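PDB 4KQC: periplasmic binding protein/LacI transcriptional regulator from Brachyspira murdochii, which probably binds a sugar or related small solute and delivers it to an ABC transporter. Local coordinates for residues K142-L148 with V206-S212; I194-N199 with G219-Y224. All coordinates share one frame; numbering follows the deposited sequence.

Both contacts belong to the same lobe of the periplasmic binding protein, the one built on the sheet that contains strands 141-146 and 208-211, and their centres lie about 12 Å apart. Contact 1 joins these two neighbouring parallel strands; contact 2 packs helices 191-199 and 214-223, which precede and follow strand 208-211 in the chain, against each other on one side of that sheet. Phe-220 is the main bridge: its CB lies 3.7 Å from Leu-211 CD2, and its CE1 is 4.0 Å from Ile-209 CD1. The helix pair of contact 2 thus lies on the sheet face that bears Ile-209 and Leu-211.

Contact 1. Residues K142-L148 with V206-S212; sequences KIAVLQL and VLGIYLS
Ser-212 holds OG between its backbone N and carbonyl carbon (chi1 69°), which turns the hydroxyl back onto Leu-146 O, while Tyr-210, with CG trans to its N (chi1 164°), lays its ring beside Val-145. Ser-212 OG donates to Leu-146 O over 2.7 Å, in the carbonyl plane and on a lone pair. The same oxygen takes Ser-212 N at 3.2 Å, a more bent bond (152° at the hydrogen), so one residue grips it twice. Upstream the parallel ladder is straighter: Leu-146 N gives to Tyr-210 O, Tyr-210 N to Ala-144 O, Ala-144 N to Gly-208 O at 3.0 Å, and Leu-207 N to Lys-142 O at 2.8 Å. Val-145 CG1 meets Tyr-210 CD2 obliquely at 3.8 Å, on the face where Phe-161 of helix 152-171 stacks with the tyrosine and Arg-157 O accepts a hydrogen bond from its OH. On the other face Ala-144 CB lies 4.4 Å from Ile-209 CG1. An alanine in place of Ser-212 would lose the hydroxyl, and Leu-146 O would probably keep only the longer, more bent of its two bonds from this residue. These are adjacent inner strands of a Rossmann-like alpha/beta lobe. Their backbone bonds fix the register, and the serine carries the pairing past the end of strand 208-211, with apolar side chains packed on both faces of the sheet.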
# COMPACT_ATOMS: atom_id res chain seq x y z
N LYS A 142 -8.13 18.09 14.32
CA LYS A 142 -7.37 16.85 14.32
C LYS A 142 -7.62 16.01 13.08
O LYS A 142 -8.75 15.87 12.67
CB LYS A 142 -7.74 16.02 15.56
CG LYS A 142 -7.65 16.77 16.88
CD LYS A 142 -6.25 17.31 17.11
CE LYS A 142 -5.98 17.57 18.58
NZ LYS A 142 -6.85 18.64 19.13
N ILE A 143 -6.55 15.52 12.50
CA ILE A 143 -6.60 14.53 11.43
C ILE A 143 -5.82 13.28 11.87
O ILE A 143 -4.64 13.37 12.26
CB ILE A 143 -6.03 15.07 10.13
CG1 ILE A 143 -6.84 16.31 9.64
CG2 ILE A 143 -6.02 13.98 9.07
CD1 ILE A 143 -6.26 17.66 10.00
N ALA A 144 -6.48 12.14 11.88
CA ALA A 144 -5.85 10.89 12.32
C ALA A 144 -5.24 10.18 11.15
O ALA A 144 -5.84 10.12 10.04
CB ALA A 144 -6.90 10.02 12.94
N VAL A 145 -4.05 9.64 11.34
CA VAL A 145 -3.37 8.84 10.33
C VAL A 145 -3.26 7.42 10.92
O VAL A 145 -2.52 7.25 11.86
CB VAL A 145 -2.00 9.43 10.03
CG1 VAL A 145 -1.13 8.48 9.16
CG2 VAL A 145 -2.14 10.84 9.42
N LEU A 146 -3.93 6.43 10.35
CA LEU A 146 -3.81 5.06 10.83
C LEU A 146 -2.72 4.44 10.00
O LEU A 146 -2.92 4.13 8.80
CB LEU A 146 -5.13 4.30 10.68
CG LEU A 146 -6.13 4.50 11.83
CD1 LEU A 146 -5.76 3.62 13.02
CD2 LEU A 146 -6.26 5.95 12.27
N GLN A 147 -1.55 4.34 10.62
CA GLN A 147 -0.36 3.81 9.99
C GLN A 147 -0.28 2.32 10.20
O GLN A 147 -0.39 1.90 11.33
CB GLN A 147 0.84 4.50 10.66
CG GLN A 147 2.18 3.86 10.33
CD GLN A 147 3.37 4.60 10.92
OE1 GLN A 147 3.26 5.76 11.29
NE2 GLN A 147 4.49 3.92 11.02
N LEU A 148 -0.18 1.54 9.12
CA LEU A 148 -0.44 0.07 9.25
C LEU A 148 0.55 -0.67 10.14
O LEU A 148 0.18 -1.65 10.80
CB LEU A 148 -0.55 -0.60 7.85
CG LEU A 148 0.72 -0.45 7.00
CD1 LEU A 148 1.31 -1.82 6.76
CD2 LEU A 148 0.58 0.27 5.70
N VAL A 206 -12.28 14.07 15.59
CA VAL A 206 -11.38 14.38 14.47
C VAL A 206 -12.16 14.88 13.29
O VAL A 206 -13.40 14.71 13.22
CB VAL A 206 -10.50 13.18 14.08
CG1 VAL A 206 -9.67 12.61 15.25
CG2 VAL A 206 -11.34 12.09 13.46
N LEU A 207 -11.50 15.54 12.36
CA LEU A 207 -12.16 15.96 11.11
C LEU A 207 -11.98 14.96 10.01
O LEU A 207 -12.83 14.84 9.12
CB LEU A 207 -11.62 17.31 10.58
CG LEU A 207 -11.81 18.58 11.37
CD1 LEU A 207 -11.18 19.78 10.61
CD2 LEU A 207 -13.30 18.72 11.51
N GLY A 208 -10.83 14.28 10.03
CA GLY A 208 -10.53 13.36 8.91
C GLY A 208 -9.74 12.19 9.43
O GLY A 208 -9.12 12.28 10.47
N ILE A 209 -9.75 11.13 8.64
CA ILE A 209 -9.03 9.92 8.95
C ILE A 209 -8.43 9.38 7.69
O ILE A 209 -9.15 9.18 6.68
CB ILE A 209 -9.97 8.89 9.53
CG1 ILE A 209 -10.67 9.41 10.82
CG2 ILE A 209 -9.19 7.61 9.75
CD1 ILE A 209 -11.76 8.47 11.37
N TYR A 210 -7.12 9.19 7.70
CA TYR A 210 -6.39 8.57 6.55
C TYR A 210 -6.08 7.10 6.94
O TYR A 210 -5.45 6.81 7.97
CB TYR A 210 -5.10 9.32 6.27
CG TYR A 210 -4.10 8.58 5.41
CD1 TYR A 210 -4.45 7.91 4.26
CD2 TYR A 210 -2.76 8.58 5.73
CE1 TYR A 210 -3.50 7.31 3.43
CE2 TYR A 210 -1.85 7.92 4.96
CZ TYR A 210 -2.19 7.31 3.82
OH TYR A 210 -1.21 6.69 3.10
N LEU A 211 -6.58 6.18 6.11
CA LEU A 211 -6.42 4.74 6.23
C LEU A 211 -5.30 4.25 5.31
O LEU A 211 -5.46 4.31 4.11
CB LEU A 211 -7.78 4.12 5.85
CG LEU A 211 -9.03 4.60 6.59
CD1 LEU A 211 -10.28 4.13 5.86
CD2 LEU A 211 -8.96 4.13 8.03
N SER A 212 -4.13 3.91 5.86
CA SER A 212 -2.93 3.60 5.07
C SER A 212 -2.95 2.29 4.31
O SER A 212 -2.06 2.09 3.49
CB SER A 212 -1.64 3.77 5.88
OG SER A 212 -1.54 2.79 6.88

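Contact 2. Residues I194-N199 with G219-Y224; sequences IANEVN and GFLVVY
Helices 191-199 and 214-223, the two that flank strand 208-211 in the chain of this alpha/beta lobe, pack side by side, and the axes of helical residues 194-199 and 219-223 cross at -55°, 7.8 Å apart at closest approach. Ile-194 keeps CG1 beside its backbone N (chi1 -61°), which leaves CG2 trans to N and pressing on the bare backbone of Gly-219, 3.6 Å from its CA. One turn on, Val-198 points one methyl at three residues. Its CG1, also trans to N (chi1 172°), lies 3.8 Å from Val-223 CB, obliquely by the ring of Phe-220 at 4.0 Å from CD1, and at the edge of the Tyr-224 ring, near its plane, 4.1 Å from CD2. Val-198 CG2 lies against Phe-220 CA. Val-198 and Val-223 lie alongside each other, running opposite ways. Toward the more exposed side, Ala-195 CB meets Val-222 CG1 at 3.7 Å, and Val-223 CG2 lies by Ala-195 O. Phe-220 also touches Ile-264, while the hydroxyl of Tyr-224 bonds to Asp-238. No hydrogen bond or charge pair links the two segments, which meet through van der Waals contact. The absence of a side chain at Gly-219 lets Ile-194 CG2 sit on its CA, consistent with the short distance between the axes.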
# COMPACT_ATOMS: atom_id res chain seq x y z
N ILE A 194 -7.39 -2.78 15.31
CA ILE A 194 -7.65 -1.62 14.48
C ILE A 194 -8.97 -0.99 14.93
O ILE A 194 -9.04 0.21 15.15
CB ILE A 194 -7.71 -1.98 13.02
CG1 ILE A 194 -6.39 -2.57 12.52
CG2 ILE A 194 -8.04 -0.72 12.25
CD1 ILE A 194 -6.55 -3.28 11.20
N ALA A 195 -10.01 -1.81 15.13
CA ALA A 195 -11.29 -1.27 15.58
C ALA A 195 -11.18 -0.55 16.91
O ALA A 195 -11.82 0.46 17.17
CB ALA A 195 -12.34 -2.36 15.61
N ASN A 196 -10.37 -1.07 17.82
CA ASN A 196 -10.24 -0.43 19.11
C ASN A 196 -9.57 0.94 18.99
O ASN A 196 -9.84 1.80 19.77
CB ASN A 196 -9.46 -1.38 20.01
CG ASN A 196 -10.34 -2.48 20.59
OD1 ASN A 196 -11.47 -2.25 20.95
ND2 ASN A 196 -9.77 -3.62 20.78
N GLU A 197 -8.65 1.09 18.05
CA GLU A 197 -8.04 2.41 17.82
C GLU A 197 -9.05 3.35 17.18
O GLU A 197 -9.11 4.49 17.56
CB GLU A 197 -6.84 2.30 16.89
CG GLU A 197 -5.72 1.54 17.46
CD GLU A 197 -4.92 2.28 18.51
OE1 GLU A 197 -5.30 3.37 18.96
OE2 GLU A 197 -3.88 1.71 18.91
N VAL A 198 -9.87 2.84 16.28
CA VAL A 198 -10.89 3.70 15.61
C VAL A 198 -11.99 4.13 16.60
O VAL A 198 -12.49 5.28 16.58
CB VAL A 198 -11.46 3.02 14.39
CG1 VAL A 198 -12.62 3.80 13.83
CG2 VAL A 198 -10.36 2.78 13.34
N ASN A 199 -12.29 3.28 17.58
CA ASN A 199 -13.18 3.71 18.71
C ASN A 199 -12.86 5.06 19.33
O ASN A 199 -13.77 5.81 19.64
CB ASN A 199 -13.13 2.66 19.84
CG ASN A 199 -14.29 2.80 20.83
OD1 ASN A 199 -15.43 2.97 20.41
ND2 ASN A 199 -14.02 2.62 22.12
N GLY A 219 -10.85 -2.44 9.50
CA GLY A 219 -11.01 -2.11 10.89
C GLY A 219 -11.85 -0.91 11.10
O GLY A 219 -12.70 -0.84 11.99
N PHE A 220 -11.65 0.12 10.25
CA PHE A 220 -12.49 1.30 10.34
C PHE A 220 -13.98 0.97 10.11
O PHE A 220 -14.86 1.54 10.82
CB PHE A 220 -11.98 2.33 9.33
CG PHE A 220 -12.93 3.45 9.05
CD1 PHE A 220 -13.04 4.54 9.91
CD2 PHE A 220 -13.76 3.39 7.94
CE1 PHE A 220 -13.93 5.56 9.63
CE2 PHE A 220 -14.67 4.42 7.69
CZ PHE A 220 -14.73 5.48 8.55
N LEU A 221 -14.23 0.04 9.18
CA LEU A 221 -15.58 -0.34 8.81
C LEU A 221 -16.28 -1.25 9.80
O LEU A 221 -17.47 -1.49 9.67
CB LEU A 221 -15.56 -0.92 7.39
CG LEU A 221 -15.24 0.07 6.26
CD1 LEU A 221 -14.85 -0.60 4.94
CD2 LEU A 221 -16.34 1.07 6.05
N VAL A 222 -15.54 -1.76 10.78
CA VAL A 222 -16.15 -2.39 11.97
C VAL A 222 -16.93 -1.37 12.76
O VAL A 222 -17.99 -1.70 13.33
CB VAL A 222 -15.07 -3.01 12.84
CG1 VAL A 222 -15.64 -3.37 14.23
CG2 VAL A 222 -14.38 -4.15 12.12
N VAL A 223 -16.42 -0.12 12.78
CA VAL A 223 -16.95 0.92 13.68
C VAL A 223 -17.91 1.89 12.97
O VAL A 223 -18.95 2.32 13.54
CB VAL A 223 -15.78 1.74 14.27
CG1 VAL A 223 -16.23 2.83 15.20
CG2 VAL A 223 -14.88 0.81 15.04
N TYR A 224 -17.53 2.26 11.76
CA TYR A 224 -18.35 3.20 10.93
C TYR A 224 -19.00 2.46 9.77
O TYR A 224 -18.31 1.79 8.98
CB TYR A 224 -17.48 4.32 10.41
CG TYR A 224 -17.21 5.35 11.47
CD1 TYR A 224 -18.16 6.33 11.78
CD2 TYR A 224 -16.01 5.37 12.18
CE1 TYR A 224 -17.91 7.26 12.73
CE2 TYR A 224 -15.79 6.30 13.14
CZ TYR A 224 -16.73 7.25 13.41
OH TYR A 224 -16.49 8.16 14.39